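Local coordinates for C2 domain protein (Scophthalmus maximus, PDB 3W56) that binds calcium ions through the loops at one end of its C2-domain beta sandwich, and may have wide pore channel activity, at residues L24-L29 against E71-F76; Q105-T110 against Y125-S130. All coordinates share one frame; numbering follows the deposited sequence.

Contact 1 of 2, residues L24-L29 against E71-F76; sequences LRLYNL and EEFSHF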
loop_
_atom_site.group_PDB
_atom_site.type_symbol
_atom_site.label_atom_id
_atom_site.label_comp_id
_atom_site.label_asym_id
_atom_site.label_seq_id
_atom_site.Cartn_x
_atom_site.Cartn_y
_atom_site.Cartn_z
ATOM N N LEU A 24 -13.549 4.366 -1.625
ATOM C CA LEU A 24 -12.454 3.774 -0.865
ATOM C C LEU A 24 -11.432 4.873 -0.568
ATOM O O LEU A 24 -10.989 5.584 -1.474
ATOM C CB LEU A 24 -11.797 2.638 -1.663
ATOM C CG LEU A 24 -10.580 2.056 -0.948
ATOM C CD1 LEU A 24 -11.038 1.266 0.294
ATOM C CD2 LEU A 24 -9.795 1.157 -1.965
ATOM N N ARG A 25 -11.043 4.986 0.716
ATOM C CA ARG A 25 -9.903 5.806 1.127
ATOM C C ARG A 25 -8.829 4.913 1.785
ATOM O O ARG A 25 -9.120 4.147 2.713
ATOM C CB ARG A 25 -10.347 6.936 2.044
ATOM C CG ARG A 25 -9.176 7.781 2.493
ATOM C CD ARG A 25 -9.651 8.581 3.670
ATOM N NE ARG A 25 -8.547 9.326 4.229
ATOM C CZ ARG A 25 -8.489 9.631 5.499
ATOM N NH1 ARG A 25 -7.459 10.342 5.942
ATOM N NH2 ARG A 25 -9.483 9.222 6.304
ATOM N N LEU A 26 -7.652 4.923 1.170
ATOM C CA LEU A 26 -6.522 4.135 1.689
ATOM C C LEU A 26 -5.579 5.159 2.291
ATOM O O LEU A 26 -5.296 6.212 1.662
ATOM C CB LEU A 26 -5.863 3.396 0.585
ATOM C CG LEU A 26 -4.534 2.702 0.971
ATOM C CD1 LEU A 26 -4.821 1.513 1.910
ATOM C CD2 LEU A 26 -3.897 2.260 -0.261
ATOM N N TYR A 27 -5.088 4.929 3.504
ATOM C CA TYR A 27 -4.328 5.969 4.205
ATOM C C TYR A 27 -3.531 5.384 5.313
ATOM O O TYR A 27 -3.638 4.150 5.571
ATOM C CB TYR A 27 -5.245 7.092 4.689
ATOM C CG TYR A 27 -6.390 6.669 5.622
ATOM C CD1 TYR A 27 -6.401 7.031 6.991
ATOM C CD2 TYR A 27 -7.460 5.987 5.134
ATOM C CE1 TYR A 27 -7.490 6.655 7.869
ATOM C CE2 TYR A 27 -8.562 5.599 5.943
ATOM C CZ TYR A 27 -8.570 5.926 7.323
ATOM O OH TYR A 27 -9.638 5.597 8.089
ATOM N N ASN A 28 -2.701 6.220 5.923
ATOM C CA ASN A 28 -1.830 5.795 7.051
ATOM C C ASN A 28 -0.916 4.641 6.691
ATOM O O ASN A 28 -0.652 3.760 7.534
ATOM C CB ASN A 28 -2.619 5.544 8.380
ATOM C CG ASN A 28 -3.304 6.831 8.882
ATOM O OD1 ASN A 28 -3.066 7.947 8.305
ATOM N ND2 ASN A 28 -4.220 6.692 9.820
ATOM N N LEU A 29 -0.365 4.646 5.474
ATOM C CA LEU A 29 0.656 3.719 5.069
ATOM C C LEU A 29 1.981 3.918 5.800
ATOM O O LEU A 29 2.551 5.005 5.880
ATOM C CB LEU A 29 0.867 3.807 3.555
ATOM C CG LEU A 29 -0.348 3.565 2.721
ATOM C CD1 LEU A 29 0.057 4.163 1.301
ATOM C CD2 LEU A 29 -0.487 2.123 2.631
ATOM N N GLU A 71 0.826 10.224 1.535
ATOM C CA GLU A 71 -0.143 9.910 0.486
ATOM C C GLU A 71 -1.352 9.152 0.955
ATOM O O GLU A 71 -1.280 8.213 1.785
ATOM C CB GLU A 71 0.459 9.317 -0.768
ATOM C CG GLU A 71 1.453 10.146 -1.475
ATOM C CD GLU A 71 2.877 10.002 -1.013
ATOM O OE1 GLU A 71 3.206 9.518 0.128
ATOM O OE2 GLU A 71 3.724 10.372 -1.832
ATOM N N GLU A 72 -2.500 9.590 0.489
ATOM C CA GLU A 72 -3.733 8.894 0.634
ATOM C C GLU A 72 -4.266 8.666 -0.789
ATOM O O GLU A 72 -3.915 9.428 -1.740
ATOM C CB GLU A 72 -4.687 9.640 1.525
ATOM C CG GLU A 72 -3.982 10.172 2.793
ATOM C CD GLU A 72 -4.945 10.688 3.812
ATOM O OE1 GLU A 72 -4.432 10.808 4.963
ATOM O OE2 GLU A 72 -6.144 10.941 3.463
ATOM N N PHE A 73 -5.074 7.625 -0.938
ATOM C CA PHE A 73 -5.581 7.218 -2.240
ATOM C C PHE A 73 -7.063 7.055 -2.109
ATOM O O PHE A 73 -7.577 6.390 -1.185
ATOM C CB PHE A 73 -4.911 5.894 -2.702
ATOM C CG PHE A 73 -3.407 5.993 -2.840
ATOM C CD1 PHE A 73 -2.844 6.375 -4.076
ATOM C CD2 PHE A 73 -2.546 5.773 -1.731
ATOM C CE1 PHE A 73 -1.507 6.492 -4.248
ATOM C CE2 PHE A 73 -1.166 5.875 -1.913
ATOM C CZ PHE A 73 -0.626 6.272 -3.161
ATOM N N SER A 74 -7.809 7.647 -3.049
ATOM C CA SER A 74 -9.223 7.446 -2.973
ATOM C C SER A 74 -9.675 6.935 -4.352
ATOM O O SER A 74 -9.087 7.254 -5.427
ATOM C CB SER A 74 -9.979 8.727 -2.500
ATOM O OG SER A 74 -10.194 8.798 -1.054
ATOM N N HIS A 75 -10.668 6.069 -4.279
ATOM C CA HIS A 75 -11.326 5.542 -5.498
ATOM C C HIS A 75 -12.824 5.705 -5.296
ATOM O O HIS A 75 -13.463 5.236 -4.322
ATOM C CB HIS A 75 -10.948 4.085 -5.757
ATOM C CG HIS A 75 -11.476 3.551 -7.069
ATOM N ND1 HIS A 75 -11.506 4.306 -8.232
ATOM C CD2 HIS A 75 -11.962 2.331 -7.404
ATOM C CE1 HIS A 75 -12.005 3.575 -9.220
ATOM N NE2 HIS A 75 -12.262 2.362 -8.752
ATOM N N PHE A 76 -13.464 6.384 -6.272
ATOM C CA PHE A 76 -14.882 6.707 -5.987
ATOM C C PHE A 76 -15.885 5.758 -6.666
ATOM O O PHE A 76 -17.086 5.997 -6.568
ATOM C CB PHE A 76 -15.177 8.169 -6.310
ATOM C CG PHE A 76 -14.462 9.112 -5.410
ATOM C CD1 PHE A 76 -15.039 9.518 -4.226
ATOM C CD2 PHE A 76 -13.178 9.556 -5.756
ATOM C CE1 PHE A 76 -14.360 10.370 -3.382
ATOM C CE2 PHE A 76 -12.465 10.403 -4.921
ATOM C CZ PHE A 76 -13.079 10.820 -3.727
HETATM O O HOH W 1 -2.390 8.991 5.561
HETATM O O HOH W 2 -0.363 7.165 3.842
#
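Arg25 and Glu72 form a salt bridge beside the antiparallel pairing of strand 24-29 with strand 73-75, Glu72 lying just ahead of the latter; their side chains cross obliquely with the guanidinium and carboxylate planes 45° apart. The arginine chain runs extended from CG to NE and presents its side: NE lies 3.0 Å and NH1 2.9 Å from the same oxygen, OE2 of Glu72. Both nitrogens reach OE2 from one face of the carboxylate, and NE stands well above its plane, 51° out of it. Tyr27 completes the group, its CG under the centre of the guanidinium and Arg25 NH2 3.5 Å above the plane of the Tyr27 ring, over its centre. On the other face of the sheet Leu26 and Phe73 lie side by side, while Leu29 comes in at about a right angle and sets CD1 at the edge of the Phe73 ring, 3.8 Å from CE2. Val48, in the second sheet of the sandwich, packs on Leu26 and Phe73. Paired backbone bonds at Leu24–His75 and Leu26–Phe73 fix the register; past them, one water links Asn28 N to Glu72 OE1. The two-nitrogen grip and the Tyr27 ring lying against its face probably hold the guanidinium against rotation and localise the carboxylate charge toward OE2.

Contact 2 of 2, residues Q105-T110 against Y125-S130; sequences QIKVGT and YMYTLS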
loop_
_atom_site.group_PDB
_atom_site.type_symbol
_atom_site.label_atom_id
_atom_site.label_comp_id
_atom_site.label_asym_id
_atom_site.label_seq_id
_atom_site.Cartn_x
_atom_site.Cartn_y
_atom_site.Cartn_z
ATOM N N GLN A 105 -10.127 -8.377 0.423
ATOM C CA GLN A 105 -11.443 -7.928 -0.017
ATOM C C GLN A 105 -11.894 -6.807 0.894
ATOM O O GLN A 105 -11.877 -6.939 2.118
ATOM C CB GLN A 105 -12.448 -9.062 0.021
ATOM C CG GLN A 105 -12.694 -9.743 -1.337
ATOM C CD GLN A 105 -13.533 -11.011 -1.208
ATOM O OE1 GLN A 105 -13.688 -11.580 -0.096
ATOM N NE2 GLN A 105 -14.094 -11.460 -2.326
ATOM N N ILE A 106 -12.303 -5.680 0.304
ATOM C CA ILE A 106 -12.690 -4.558 1.134
ATOM C C ILE A 106 -14.149 -4.640 1.605
ATOM O O ILE A 106 -15.036 -5.107 0.880
ATOM C CB ILE A 106 -12.432 -3.247 0.415
ATOM C CG1 ILE A 106 -13.248 -3.258 -0.890
ATOM C CG2 ILE A 106 -10.970 -3.155 0.071
ATOM C CD1 ILE A 106 -13.303 -1.888 -1.599
ATOM N N LYS A 107 -14.349 -4.214 2.837
ATOM C CA LYS A 107 -15.598 -4.318 3.567
ATOM C C LYS A 107 -15.990 -2.933 4.028
ATOM O O LYS A 107 -15.121 -2.102 4.352
ATOM C CB LYS A 107 -15.436 -5.234 4.764
ATOM C CG LYS A 107 -14.856 -6.546 4.368
ATOM C CD LYS A 107 -15.835 -7.398 3.594
ATOM C CE LYS A 107 -15.020 -8.503 2.909
ATOM N NZ LYS A 107 -15.733 -9.818 2.841
ATOM N N VAL A 108 -17.287 -2.660 4.045
ATOM C CA VAL A 108 -17.737 -1.339 4.504
ATOM C C VAL A 108 -17.144 -1.053 5.897
ATOM O O VAL A 108 -16.931 -1.963 6.696
ATOM C CB VAL A 108 -19.282 -1.241 4.574
ATOM C CG1 VAL A 108 -19.723 0.173 4.925
ATOM C CG2 VAL A 108 -19.882 -1.659 3.242
ATOM N N GLY A 109 -16.896 0.220 6.168
ATOM C CA GLY A 109 -16.356 0.631 7.450
ATOM C C GLY A 109 -14.888 1.013 7.432
ATOM O O GLY A 109 -14.268 1.154 6.382
ATOM N N THR A 110 -14.325 1.180 8.621
ATOM C CA THR A 110 -12.936 1.599 8.740
ATOM C C THR A 110 -12.137 0.446 9.350
ATOM O O THR A 110 -12.548 -0.161 10.353
ATOM C CB THR A 110 -12.828 2.885 9.557
ATOM O OG1 THR A 110 -13.414 3.946 8.802
ATOM C CG2 THR A 110 -11.358 3.264 9.827
ATOM N N TYR A 125 -1.582 -0.284 7.322
ATOM C CA TYR A 125 -2.407 0.661 6.547
ATOM C C TYR A 125 -3.800 0.642 7.099
ATOM O O TYR A 125 -4.225 -0.249 7.865
ATOM C CB TYR A 125 -2.391 0.269 5.072
ATOM C CG TYR A 125 -3.004 -1.092 4.776
ATOM C CD1 TYR A 125 -4.355 -1.174 4.329
ATOM C CD2 TYR A 125 -2.269 -2.272 4.904
ATOM C CE1 TYR A 125 -4.925 -2.376 3.993
ATOM C CE2 TYR A 125 -2.855 -3.533 4.573
ATOM C CZ TYR A 125 -4.199 -3.563 4.121
ATOM O OH TYR A 125 -4.822 -4.758 3.759
ATOM N N MET A 126 -4.571 1.637 6.697
ATOM C CA MET A 126 -5.935 1.742 7.100
ATOM C C MET A 126 -6.710 1.944 5.817
ATOM O O MET A 126 -6.194 2.484 4.830
ATOM C CB MET A 126 -6.190 2.929 8.035
ATOM C CG MET A 126 -5.645 2.617 9.382
ATOM S SD MET A 126 -6.113 3.906 10.527
ATOM C CE MET A 126 -7.912 3.780 10.522
ATOM N N TYR A 127 -7.946 1.499 5.857
ATOM C CA TYR A 127 -8.849 1.983 4.789
ATOM C C TYR A 127 -10.214 2.184 5.314
ATOM O O TYR A 127 -10.641 1.581 6.298
ATOM C CB TYR A 127 -8.837 1.036 3.561
ATOM C CG TYR A 127 -9.670 -0.199 3.761
ATOM C CD1 TYR A 127 -11.042 -0.206 3.455
ATOM C CD2 TYR A 127 -9.100 -1.366 4.267
ATOM C CE1 TYR A 127 -11.807 -1.389 3.654
ATOM C CE2 TYR A 127 -9.831 -2.516 4.454
ATOM C CZ TYR A 127 -11.189 -2.514 4.149
ATOM O OH TYR A 127 -11.876 -3.698 4.379
ATOM N N THR A 128 -10.934 3.088 4.659
ATOM C CA THR A 128 -12.345 3.338 4.928
ATOM C C THR A 128 -13.157 3.121 3.636
ATOM O O THR A 128 -12.834 3.723 2.605
ATOM C CB THR A 128 -12.549 4.772 5.461
ATOM O OG1 THR A 128 -12.012 4.849 6.803
ATOM C CG2 THR A 128 -14.036 5.081 5.562
ATOM N N LEU A 129 -14.160 2.238 3.688
ATOM C CA LEU A 129 -15.103 2.093 2.586
ATOM C C LEU A 129 -16.460 2.617 3.054
ATOM O O LEU A 129 -17.060 2.125 4.028
ATOM C CB LEU A 129 -15.196 0.645 2.134
ATOM C CG LEU A 129 -16.125 0.371 0.931
ATOM C CD1 LEU A 129 -15.587 0.940 -0.338
ATOM C CD2 LEU A 129 -16.192 -1.150 0.870
ATOM N N SER A 130 -16.920 3.641 2.342
ATOM C CA SER A 130 -18.037 4.423 2.802
ATOM C C SER A 130 -18.994 4.701 1.647
ATOM O O SER A 130 -18.606 4.698 0.460
ATOM C CB SER A 130 -17.527 5.772 3.328
ATOM O OG SER A 130 -16.854 6.447 2.271
#
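Tyr127 carries its CG between the backbone N and the carbonyl carbon (chi1 79°), a torsion that starts the ring toward residues 106 and 107, where OH accepts a hydrogen bond from Lys107 N at 3.0 Å. Ile106 CG2, anti to its own carbonyl carbon, sits over one face of this ring, offset toward the rim, while Ile106 CB approaches CE1 of Tyr127 to 3.8 Å. The Ile106 side chain crosses Leu129 at about a right angle, so that CD1 of Ile106 touches CD1 of Leu129, also at 3.8 Å. An alanine in place of Tyr127 would probably leave Lys107 N without its hydroxyl acceptor and open a gap beside Ile106. Here the chain leaves strand 97-105 in one sheet of the C2 sandwich and enters strand 109-116 in the other, where a hairpin pairs it with strand 122-130. Gly109 and Leu129 exchange two backbone hydrogen bonds, and the positive phi of Gly109 (105°, psi -169°) would jam a side chain against the preceding carbonyl. At the next pair the Thr110 and Thr128 hydroxyls share a 2.6 Å hydrogen bond between their OG1 atoms, beside which Thr110 CG2 reaches Met126 CE at 3.6 Å.

Overall arrangement
Contacts 1 and 2 occupy one four-stranded antiparallel sheet, ordered 73-78, 22-32, 122-130, 109-116, with their centres about 10 Å apart. Contact 1 joins an outermost strand to 22-32 and contact 2 joins the other outermost strand to 122-130; the two inner strands are neighbours, so the contacts meet directly. Arg25 O lies 2.9 Å from Thr128 N, and Tyr27 OH probably bonds to OG1 of Thr128. Along the chain they come in series, contact 1 closing before contact 2 opens. Together they span one wall of the C2 sandwich; contact 2 lies away from the calcium-binding residues, whereas in contact 1 the side chain of Glu71 is about 11 Å from that of the calcium ligand Glu91.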